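Local structure of Ycf54-like protein (Synechocystis sp. PCC 6803, 5M2P) at residues A[22-27]-A[43-48]; A[29-34]-A[39-44]; A[61-66]-A[88-93]. The protein probably acts as a component of the Mg-protoporphyrin IX monomethylester cyclase, with conserved residues needed for protochlorophyllide formation. All coordinates share one frame; numbering follows the deposited sequence.

Contacts 1 and 2 are two levels of one interface. Helix 21-36 packs across strand 43-47; residues 22-27 use the earlier part of the helix and 29-34 the later one. The centres of these contacts lie about 11 Å apart and they share Phe43, whose ring is touched by residues of both helix segments. Contact 3 brings residues 63-64, at or just after helix 58-63, to the other outermost strand of the sheet, 90-96. Its centre is about 16 Å from that of contact 1, to which it is joined by a probable hydrogen bond from Gln48 to Glu66, and about 24 Å from that of contact 2, across the middle of the chain. A sulfate ion sits beside contact 3.

Contact 1. Residues A[22-27]-A[43-48]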
loop_
_atom_site.group_PDB
_atom_site.type_symbol
_atom_site.label_atom_id
_atom_site.label_comp_id
_atom_site.label_asym_id
_atom_site.label_seq_id
_atom_site.Cartn_x
_atom_site.Cartn_y
_atom_site.Cartn_z
ATOM N N PRO A 22 7.467 -6.830 -13.388
ATOM C CA PRO A 22 8.633 -5.946 -13.285
ATOM C C PRO A 22 8.501 -5.009 -12.074
ATOM O O PRO A 22 9.478 -4.769 -11.376
ATOM C CB PRO A 22 8.617 -5.182 -14.629
ATOM C CG PRO A 22 8.004 -6.154 -15.570
ATOM C CD PRO A 22 6.943 -6.869 -14.764
ATOM N N PHE A 23 7.293 -4.516 -11.809
ATOM C CA PHE A 23 7.061 -3.674 -10.637
ATOM C C PHE A 23 7.375 -4.425 -9.335
ATOM O O PHE A 23 8.022 -3.894 -8.417
ATOM C CB PHE A 23 5.618 -3.132 -10.613
ATOM C CG PHE A 23 5.268 -2.411 -9.333
ATOM C CD1 PHE A 23 5.662 -1.112 -9.145
ATOM C CD2 PHE A 23 4.586 -3.037 -8.327
ATOM C CE1 PHE A 23 5.379 -0.459 -7.977
ATOM C CE2 PHE A 23 4.298 -2.383 -7.150
ATOM C CZ PHE A 23 4.695 -1.094 -6.970
ATOM N N GLU A 24 6.871 -5.636 -9.230
ATOM C CA GLU A 24 7.143 -6.418 -8.049
ATOM C C GLU A 24 8.636 -6.666 -7.898
ATOM O O GLU A 24 9.141 -6.686 -6.779
ATOM C CB GLU A 24 6.376 -7.726 -8.094
ATOM C CG GLU A 24 4.884 -7.576 -7.874
ATOM C CD GLU A 24 4.566 -7.034 -6.488
ATOM O OE1 GLU A 24 5.328 -7.290 -5.531
ATOM O OE2 GLU A 24 3.564 -6.334 -6.341
ATOM N N GLU A 25 9.361 -6.836 -9.003
ATOM C CA GLU A 25 10.814 -6.978 -8.927
ATOM C C GLU A 25 11.484 -5.708 -8.410
ATOM O O GLU A 25 12.447 -5.776 -7.656
ATOM C CB GLU A 25 11.419 -7.382 -10.297
ATOM C CG GLU A 25 12.942 -7.514 -10.316
ATOM C CD GLU A 25 13.453 -8.526 -9.308
ATOM O OE1 GLU A 25 12.823 -9.598 -9.159
ATOM O OE2 GLU A 25 14.482 -8.247 -8.659
ATOM N N VAL A 26 10.972 -4.543 -8.793
ATOM C CA VAL A 26 11.487 -3.290 -8.273
ATOM C C VAL A 26 11.319 -3.243 -6.762
ATOM O O VAL A 26 12.237 -2.836 -6.055
ATOM C CB VAL A 26 10.824 -2.046 -8.917
ATOM C CG1 VAL A 26 11.264 -0.770 -8.230
ATOM C CG2 VAL A 26 11.168 -1.982 -10.400
ATOM N N LEU A 27 10.160 -3.680 -6.275
ATOM C CA LEU A 27 9.929 -3.670 -4.821
ATOM C C LEU A 27 10.860 -4.643 -4.114
ATOM O O LEU A 27 11.385 -4.330 -3.056
ATOM C CB LEU A 27 8.496 -4.050 -4.491
ATOM C CG LEU A 27 7.386 -3.122 -4.926
ATOM C CD1 LEU A 27 6.074 -3.590 -4.333
ATOM C CD2 LEU A 27 7.705 -1.728 -4.462
ATOM N N PHE A 43 8.031 0.669 3.584
ATOM C CA PHE A 43 7.045 0.394 2.549
ATOM C C PHE A 43 6.745 -1.086 2.620
ATOM O O PHE A 43 7.624 -1.883 2.941
ATOM C CB PHE A 43 7.552 0.782 1.138
ATOM C CG PHE A 43 8.758 0.003 0.706
ATOM C CD1 PHE A 43 10.027 0.335 1.154
ATOM C CD2 PHE A 43 8.627 -1.125 -0.107
ATOM C CE1 PHE A 43 11.132 -0.441 0.815
ATOM C CE2 PHE A 43 9.726 -1.877 -0.455
ATOM C CZ PHE A 43 10.988 -1.527 -0.004
ATOM N N TRP A 44 5.514 -1.435 2.290
ATOM C CA TRP A 44 4.995 -2.769 2.467
ATOM C C TRP A 44 3.914 -3.035 1.429
ATOM O O TRP A 44 3.199 -2.138 1.016
ATOM C CB TRP A 44 4.390 -2.947 3.866
ATOM C CG TRP A 44 5.256 -2.473 5.004
ATOM C CD1 TRP A 44 6.141 -3.213 5.723
ATOM C CD2 TRP A 44 5.320 -1.148 5.528
ATOM N NE1 TRP A 44 6.751 -2.427 6.649
ATOM C CE2 TRP A 44 6.261 -1.159 6.562
ATOM C CE3 TRP A 44 4.670 0.056 5.223
ATOM C CZ2 TRP A 44 6.573 -0.014 7.296
ATOM C CZ3 TRP A 44 4.978 1.185 5.950
ATOM C CH2 TRP A 44 5.909 1.134 6.983
ATOM N N GLN A 45 3.756 -4.302 1.074
ATOM C CA GLN A 45 2.657 -4.740 0.279
ATOM C C GLN A 45 1.724 -5.519 1.189
ATOM O O GLN A 45 2.162 -6.462 1.870
ATOM C CB GLN A 45 3.155 -5.585 -0.892
ATOM C CG GLN A 45 2.019 -6.152 -1.740
ATOM C CD GLN A 45 2.479 -6.620 -3.124
ATOM O OE1 GLN A 45 3.017 -5.845 -3.899
ATOM N NE2 GLN A 45 2.235 -7.880 -3.433
ATOM N N VAL A 46 0.461 -5.112 1.223
ATOM C CA VAL A 46 -0.533 -5.677 2.135
ATOM C C VAL A 46 -1.655 -6.246 1.300
ATOM O O VAL A 46 -2.331 -5.531 0.580
ATOM C CB VAL A 46 -1.099 -4.590 3.092
ATOM C CG1 VAL A 46 -2.117 -5.205 4.054
ATOM C CG2 VAL A 46 0.016 -3.903 3.866
ATOM N N ILE A 47 -1.878 -7.548 1.418
ATOM C CA ILE A 47 -2.949 -8.216 0.708
ATOM C C ILE A 47 -4.262 -7.961 1.458
ATOM O O ILE A 47 -4.321 -8.064 2.692
ATOM C CB ILE A 47 -2.693 -9.733 0.605
ATOM C CG1 ILE A 47 -1.401 -10.013 -0.164
ATOM C CG2 ILE A 47 -3.870 -10.409 -0.074
ATOM C CD1 ILE A 47 -0.886 -11.432 -0.023
ATOM N N GLN A 48 -5.307 -7.604 0.730
ATOM C CA GLN A 48 -6.621 -7.371 1.294
ATOM C C GLN A 48 -6.549 -6.520 2.576
ATOM O O GLN A 48 -6.995 -6.945 3.663
ATOM C CB GLN A 48 -7.345 -8.695 1.566
ATOM C CG GLN A 48 -8.853 -8.543 1.468
ATOM C CD GLN A 48 -9.378 -8.311 0.052
ATOM O OE1 GLN A 48 -8.686 -8.526 -0.932
ATOM N NE2 GLN A 48 -10.612 -7.869 -0.033
#
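Glu24 and Gln45 reach toward each other from opposite directions, one from the helix and one from the strand, with the carboxylate and amide planes 79° apart. As modelled, Glu24 OE2 lies 2.5 Å from Gln45 OE1; the amide is probably turned over, which leaves the nature of this close approach doubtful. The glutamate chain is bent at its second torsion (chi2 -63°), which swings the carboxylate to the strand, whereas the Gln45 chain runs out extended to meet it. Leu17 of helix 14-18 packs against both side chains. These segments belong to helix 21-36 and strand 43-47, an outermost strand of a four-stranded antiparallel sheet; the axes of helical residues 22-27 and strand residues 43-47 approach to 11.1 Å, with 132° between their N-to-C directions. One turn after Glu24, the CA–CB bond of Leu27 points toward strand 43-47, and its side chain stands at about a right angle to that of Gln45, while also touching Ile71 of the adjacent strand and Phe78. Phe43 approaches the same turn with its ring edge: CE2 is 3.9 Å from Leu27 O, which lies near the ring plane. Contact between the two side chains is looser, with 4.5 Å between Leu27 CD2 and Phe43 CE2. The Phe43 ring also meets that of Phe78 of helix 76-86.

Contact 2. Residues A[29-34]-A[39-44]; sequences ERRRDY and KEIDFW
Tyr34 lies with one ring face under the extended side chain of Lys39 and the other against the edge of Phe43, a sandwich that fastens the late part of helix 21-36 to the loop leading into strand 43-47. In this helix-loop-strand unit of the Ycf54 fold, Lys39 CD stands 3.6 Å from the Tyr34 ring centroid, a CH-pi contact close to the ring normal. On the opposite face Phe43 makes a T-shaped pair, its plane at 77° to that of the tyrosine, with CE1 over the middle of the ring. Arg30 then covers a face of Phe43: its CD is 3.6 Å from the Phe43 ring centroid, and because CG lies opposite the backbone N (chi1 -171°) and the chain runs on extended to NE, the guanidinium passes on to lie with one face against Tyr34 CE1. Ile41 CD1 packs beside Tyr34 CB.

The phenol end is held from several sides. Tyr34 OH donates to Asp42 OD1 at 2.9 Å, on the syn side of the carboxylate and 27° out of its plane. It also accepts from a water that links Lys39 NZ and Asp42 OD2, and weakly from Lys39 NZ itself. Replacing Tyr34 by an alanine would probably leave the Lys39 methylenes and the edge of Phe43 without the ring between them, and Asp42 without its phenol donor. A second water bridges Arg30 NH2 and Asp42 OD1, and a third joins Arg31 NE to Phe43 O. The backbone closes the loop: Lys39 N donates to Tyr34 O over 2.9 Å in an almost straight bond.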
loop_
_atom_site.group_PDB
_atom_site.type_symbol
_atom_site.label_atom_id
_atom_site.label_comp_id
_atom_site.label_asym_id
_atom_site.label_seq_id
_atom_site.Cartn_x
_atom_site.Cartn_y
_atom_site.Cartn_z
ATOM N N GLU A 29 13.849 -5.580 -5.141
ATOM C CA GLU A 29 15.161 -4.950 -5.164
ATOM C C GLU A 29 15.270 -3.818 -4.170
ATOM O O GLU A 29 16.315 -3.630 -3.551
ATOM C CB GLU A 29 15.517 -4.470 -6.572
ATOM C CG GLU A 29 15.935 -5.614 -7.483
ATOM C CD GLU A 29 17.076 -6.428 -6.880
ATOM O OE1 GLU A 29 18.144 -5.825 -6.604
ATOM O OE2 GLU A 29 16.894 -7.654 -6.650
ATOM N N ARG A 30 14.175 -3.086 -3.979
ATOM C CA ARG A 30 14.180 -1.989 -3.022
ATOM C C ARG A 30 14.329 -2.532 -1.588
ATOM O O ARG A 30 15.107 -2.001 -0.813
ATOM C CB ARG A 30 12.913 -1.147 -3.150
ATOM C CG ARG A 30 12.919 0.143 -2.345
ATOM C CD ARG A 30 11.543 0.812 -2.428
ATOM N NE ARG A 30 11.431 2.083 -1.686
ATOM C CZ ARG A 30 11.854 3.259 -2.151
ATOM N NH1 ARG A 30 12.423 3.340 -3.350
ATOM N NH2 ARG A 30 11.716 4.349 -1.415
ATOM N N ARG A 31 13.614 -3.604 -1.255
ATOM C CA ARG A 31 13.800 -4.246 0.067
ATOM C C ARG A 31 15.242 -4.681 0.279
ATOM O O ARG A 31 15.822 -4.461 1.326
ATOM C CB ARG A 31 12.872 -5.448 0.255
ATOM C CG ARG A 31 11.398 -5.101 0.255
ATOM C CD ARG A 31 10.524 -6.316 0.495
ATOM N NE ARG A 31 9.138 -5.982 0.285
ATOM C CZ ARG A 31 8.434 -6.241 -0.811
ATOM N NH1 ARG A 31 8.950 -6.918 -1.831
ATOM N NH2 ARG A 31 7.176 -5.822 -0.851
ATOM N N ARG A 32 15.804 -5.325 -0.726
ATOM C CA ARG A 32 17.166 -5.812 -0.636
ATOM C C ARG A 32 18.181 -4.669 -0.505
ATOM O O ARG A 32 19.093 -4.742 0.312
ATOM C CB ARG A 32 17.463 -6.747 -1.814
ATOM C CG ARG A 32 16.653 -8.040 -1.732
ATOM C CD ARG A 32 16.826 -9.038 -2.886
ATOM N NE ARG A 32 18.102 -9.756 -2.827
ATOM C CZ ARG A 32 18.428 -10.739 -1.970
ATOM N NH1 ARG A 32 17.597 -11.158 -1.003
ATOM N NH2 ARG A 32 19.636 -11.284 -2.058
ATOM N N ASP A 33 17.974 -3.584 -1.254
ATOM C CA ASP A 33 18.828 -2.403 -1.162
ATOM C C ASP A 33 18.747 -1.755 0.215
ATOM O O ASP A 33 19.767 -1.306 0.766
ATOM C CB ASP A 33 18.461 -1.369 -2.244
ATOM C CG ASP A 33 18.823 -1.816 -3.671
ATOM O OD1 ASP A 33 19.578 -2.798 -3.857
ATOM O OD2 ASP A 33 18.354 -1.169 -4.639
ATOM N N TYR A 34 17.528 -1.680 0.768
ATOM C CA TYR A 34 17.379 -1.130 2.107
ATOM C C TYR A 34 18.218 -1.936 3.103
ATOM O O TYR A 34 18.892 -1.362 3.967
ATOM C CB TYR A 34 15.929 -1.123 2.549
ATOM C CG TYR A 34 15.113 0.109 2.210
ATOM C CD1 TYR A 34 15.124 0.690 0.948
ATOM C CD2 TYR A 34 14.289 0.667 3.180
ATOM C CE1 TYR A 34 14.291 1.788 0.674
ATOM C CE2 TYR A 34 13.467 1.752 2.924
ATOM C CZ TYR A 34 13.486 2.319 1.677
ATOM O OH TYR A 34 12.651 3.377 1.414
ATOM N N LYS A 39 18.819 0.506 6.158
ATOM C CA LYS A 39 17.700 1.456 6.185
ATOM C C LYS A 39 16.440 0.712 6.603
ATOM O O LYS A 39 16.141 -0.345 6.057
ATOM C CB LYS A 39 17.513 2.072 4.791
ATOM C CG LYS A 39 16.477 3.179 4.733
ATOM C CD LYS A 39 16.390 3.822 3.349
ATOM C CE LYS A 39 15.250 4.841 3.283
ATOM N NZ LYS A 39 15.158 5.558 1.979
ATOM N N GLU A 40 15.725 1.237 7.586
ATOM C CA GLU A 40 14.479 0.610 8.045
ATOM C C GLU A 40 13.467 0.594 6.923
ATOM O O GLU A 40 13.241 1.618 6.272
ATOM C CB GLU A 40 13.898 1.372 9.250
ATOM C CG GLU A 40 12.629 0.788 9.869
ATOM C CD GLU A 40 12.121 1.612 11.046
ATOM O OE1 GLU A 40 12.949 2.017 11.889
ATOM O OE2 GLU A 40 10.898 1.864 11.139
ATOM N N ILE A 41 12.874 -0.568 6.689
ATOM C CA ILE A 41 11.861 -0.723 5.666
ATOM C C ILE A 41 10.687 0.178 6.057
ATOM O O ILE A 41 10.219 0.151 7.191
ATOM C CB ILE A 41 11.377 -2.190 5.591
ATOM C CG1 ILE A 41 12.477 -3.110 5.051
ATOM C CG2 ILE A 41 10.127 -2.290 4.732
ATOM C CD1 ILE A 41 12.807 -2.953 3.593
ATOM N N ASP A 42 10.243 1.006 5.115
ATOM C CA ASP A 42 9.131 1.942 5.336
ATOM C C ASP A 42 8.089 1.827 4.230
ATOM O O ASP A 42 7.335 2.775 3.984
ATOM C CB ASP A 42 9.643 3.376 5.468
ATOM C CG ASP A 42 10.283 3.899 4.196
ATOM O OD1 ASP A 42 10.472 3.127 3.235
ATOM O OD2 ASP A 42 10.583 5.119 4.175
ATOM N N PHE A 43 8.031 0.669 3.584
ATOM C CA PHE A 43 7.045 0.394 2.549
ATOM C C PHE A 43 6.745 -1.086 2.620
ATOM O O PHE A 43 7.624 -1.883 2.941
ATOM C CB PHE A 43 7.552 0.782 1.138
ATOM C CG PHE A 43 8.758 0.003 0.706
ATOM C CD1 PHE A 43 10.027 0.335 1.154
ATOM C CD2 PHE A 43 8.627 -1.125 -0.107
ATOM C CE1 PHE A 43 11.132 -0.441 0.815
ATOM C CE2 PHE A 43 9.726 -1.877 -0.455
ATOM C CZ PHE A 43 10.988 -1.527 -0.004
ATOM N N TRP A 44 5.514 -1.435 2.290
ATOM C CA TRP A 44 4.995 -2.769 2.467
ATOM C C TRP A 44 3.914 -3.035 1.429
ATOM O O TRP A 44 3.199 -2.138 1.016
ATOM C CB TRP A 44 4.390 -2.947 3.866
ATOM C CG TRP A 44 5.256 -2.473 5.004
ATOM C CD1 TRP A 44 6.141 -3.213 5.723
ATOM C CD2 TRP A 44 5.320 -1.148 5.528
ATOM N NE1 TRP A 44 6.751 -2.427 6.649
ATOM C CE2 TRP A 44 6.261 -1.159 6.562
ATOM C CE3 TRP A 44 4.670 0.056 5.223
ATOM C CZ2 TRP A 44 6.573 -0.014 7.296
ATOM C CZ3 TRP A 44 4.978 1.185 5.950
ATOM C CH2 TRP A 44 5.909 1.134 6.983
HETATM O O HOH W 1 9.622 3.897 0.725
HETATM O O HOH W 2 8.247 -4.574 2.567
HETATM O O HOH W 3 12.269 6.077 2.405
#

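Contact 3. Residues A[61-66]-A[88-93]. With SO4 (sulfate ion), chain B.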
loop_
_atom_site.group_PDB
_atom_site.type_symbol
_atom_site.label_atom_id
_atom_site.label_comp_id
_atom_site.label_asym_id
_atom_site.label_seq_id
_atom_site.Cartn_x
_atom_site.Cartn_y
_atom_site.Cartn_z
ATOM N N LYS A 61 -13.204 2.352 -0.434
ATOM C CA LYS A 61 -13.768 1.009 -0.352
ATOM C C LYS A 61 -14.903 0.832 -1.363
ATOM O O LYS A 61 -15.035 -0.221 -1.993
ATOM C CB LYS A 61 -14.250 0.693 1.066
ATOM C CG LYS A 61 -14.760 -0.721 1.161
ATOM C CD LYS A 61 -15.046 -1.142 2.575
ATOM C CE LYS A 61 -15.513 -2.582 2.602
ATOM N NZ LYS A 61 -15.949 -2.973 3.962
ATOM N N ALA A 62 -15.714 1.864 -1.517
ATOM C CA ALA A 62 -16.812 1.842 -2.483
ATOM C C ALA A 62 -16.371 1.731 -3.936
ATOM O O ALA A 62 -17.131 1.320 -4.792
ATOM C CB ALA A 62 -17.654 3.086 -2.317
ATOM N N LYS A 63 -15.153 2.159 -4.224
ATOM C CA LYS A 63 -14.569 2.064 -5.562
ATOM C C LYS A 63 -13.703 0.816 -5.776
ATOM O O LYS A 63 -13.305 0.569 -6.909
ATOM C CB LYS A 63 -13.726 3.313 -5.853
ATOM C CG LYS A 63 -14.522 4.603 -5.942
ATOM C CD LYS A 63 -13.688 5.872 -5.992
ATOM C CE LYS A 63 -14.528 7.048 -6.437
ATOM N NZ LYS A 63 -13.840 8.356 -6.367
ATOM N N ALA A 64 -13.384 0.059 -4.719
ATOM C CA ALA A 64 -12.283 -0.904 -4.738
ATOM C C ALA A 64 -12.632 -2.219 -5.405
ATOM O O ALA A 64 -13.773 -2.689 -5.270
ATOM C CB ALA A 64 -11.837 -1.191 -3.302
ATOM N N PRO A 65 -11.626 -2.868 -6.033
ATOM C CA PRO A 65 -11.763 -4.279 -6.456
ATOM C C PRO A 65 -12.144 -5.204 -5.290
ATOM O O PRO A 65 -11.778 -4.934 -4.132
ATOM C CB PRO A 65 -10.370 -4.665 -6.964
ATOM C CG PRO A 65 -9.659 -3.389 -7.181
ATOM C CD PRO A 65 -10.272 -2.358 -6.281
ATOM N N GLU A 66 -12.806 -6.310 -5.611
ATOM C CA GLU A 66 -13.188 -7.300 -4.592
ATOM C C GLU A 66 -11.952 -7.912 -3.915
ATOM O O GLU A 66 -11.941 -8.102 -2.677
ATOM C CB GLU A 66 -14.076 -8.382 -5.227
ATOM C CG GLU A 66 -14.579 -9.469 -4.294
ATOM C CD GLU A 66 -15.311 -10.533 -5.078
ATOM O OE1 GLU A 66 -16.060 -10.155 -6.005
ATOM O OE2 GLU A 66 -15.112 -11.731 -4.794
ATOM N N TYR A 88 -3.039 2.421 -12.749
ATOM C CA TYR A 88 -4.367 1.866 -12.441
ATOM C C TYR A 88 -4.442 1.419 -10.960
ATOM O O TYR A 88 -4.486 0.234 -10.633
ATOM C CB TYR A 88 -4.744 0.747 -13.425
ATOM C CG TYR A 88 -6.186 0.325 -13.303
ATOM C CD1 TYR A 88 -7.204 1.221 -13.543
ATOM C CD2 TYR A 88 -6.533 -0.975 -12.909
ATOM C CE1 TYR A 88 -8.533 0.863 -13.437
ATOM C CE2 TYR A 88 -7.865 -1.345 -12.789
ATOM C CZ TYR A 88 -8.869 -0.426 -13.038
ATOM O OH TYR A 88 -10.206 -0.751 -12.910
ATOM N N VAL A 89 -4.408 2.429 -10.093
ATOM C CA VAL A 89 -4.471 2.297 -8.658
ATOM C C VAL A 89 -5.295 3.449 -8.074
ATOM O O VAL A 89 -5.303 4.556 -8.619
ATOM C CB VAL A 89 -3.072 2.293 -8.009
ATOM C CG1 VAL A 89 -2.318 1.047 -8.384
ATOM C CG2 VAL A 89 -2.302 3.539 -8.376
ATOM N N LEU A 90 -5.921 3.180 -6.932
ATOM C CA LEU A 90 -6.590 4.199 -6.118
ATOM C C LEU A 90 -5.609 4.627 -5.043
ATOM O O LEU A 90 -4.960 3.779 -4.439
ATOM C CB LEU A 90 -7.838 3.615 -5.457
ATOM C CG LEU A 90 -8.936 3.270 -6.449
ATOM C CD1 LEU A 90 -9.912 2.278 -5.821
ATOM C CD2 LEU A 90 -9.634 4.530 -6.934
ATOM N N THR A 91 -5.445 5.915 -4.802
ATOM C CA THR A 91 -4.457 6.367 -3.820
ATOM C C THR A 91 -5.119 7.184 -2.728
ATOM O O THR A 91 -6.222 7.711 -2.885
ATOM C CB THR A 91 -3.360 7.202 -4.460
ATOM O OG1 THR A 91 -3.933 8.368 -5.045
ATOM C CG2 THR A 91 -2.622 6.399 -5.524
ATOM N N GLY A 92 -4.421 7.280 -1.613
ATOM C CA GLY A 92 -4.905 8.068 -0.490
ATOM C C GLY A 92 -3.949 7.994 0.666
ATOM O O GLY A 92 -2.807 7.563 0.514
ATOM N N GLU A 93 -4.422 8.427 1.821
ATOM C CA GLU A 93 -3.595 8.465 3.021
ATOM C C GLU A 93 -4.479 8.327 4.242
ATOM O O GLU A 93 -5.679 8.564 4.181
ATOM C CB GLU A 93 -2.792 9.768 3.119
ATOM C CG GLU A 93 -3.623 10.990 3.386
ATOM C CD GLU A 93 -2.810 12.264 3.305
ATOM O OE1 GLU A 93 -2.688 12.944 4.349
ATOM O OE2 GLU A 93 -2.291 12.570 2.213
HETATM S S SO4 B . -13.351 -6.566 -9.525
HETATM O O1 SO4 B . -13.688 -7.649 -10.482
HETATM O O2 SO4 B . -13.877 -5.288 -10.040
HETATM O O3 SO4 B . -13.938 -6.850 -8.190
HETATM O O4 SO4 B . -11.886 -6.454 -9.389
#
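A single methyl, Leu90 CD1, makes the closest approaches of this contact. It lies 4.0 Å from Lys63 CB and equally far from Lys63 O, and 4.1 Å from Ala64 CA, so it rests on the backbone and the root of a side chain rather than between side-chain tips. With the CB of Leu90 directed toward residues 61-66, its torsions (chi1 -68°, chi2 160°) carry CD1 to Lys63 CB. Lys63 offers its CB to the leucine, but the rest of its extended chain leads away, and NZ forms a salt bridge with Glu59 one turn earlier. The contact thus joins residues 63-64, at or just after helix 58-63, to strand 90-96, an outermost strand of the antiparallel sheet, which pairs with strand 5-13 through Leu90 and Leu11. Ala64, in the loop that follows, also touches Leu11, so this turn of chain lies against both strands. Beyond it, Glu66 N donates to O3 of a sulfate ion at 2.9 Å with an N-H...O angle of 166°, and Pro65 CB lies against sulfate O4; the ion probably comes from the crystallisation liquor. Between the two segments themselves the contact is purely van der Waals, near the surface and burying little area, which implies an attraction that sets no precise direction for the leucine.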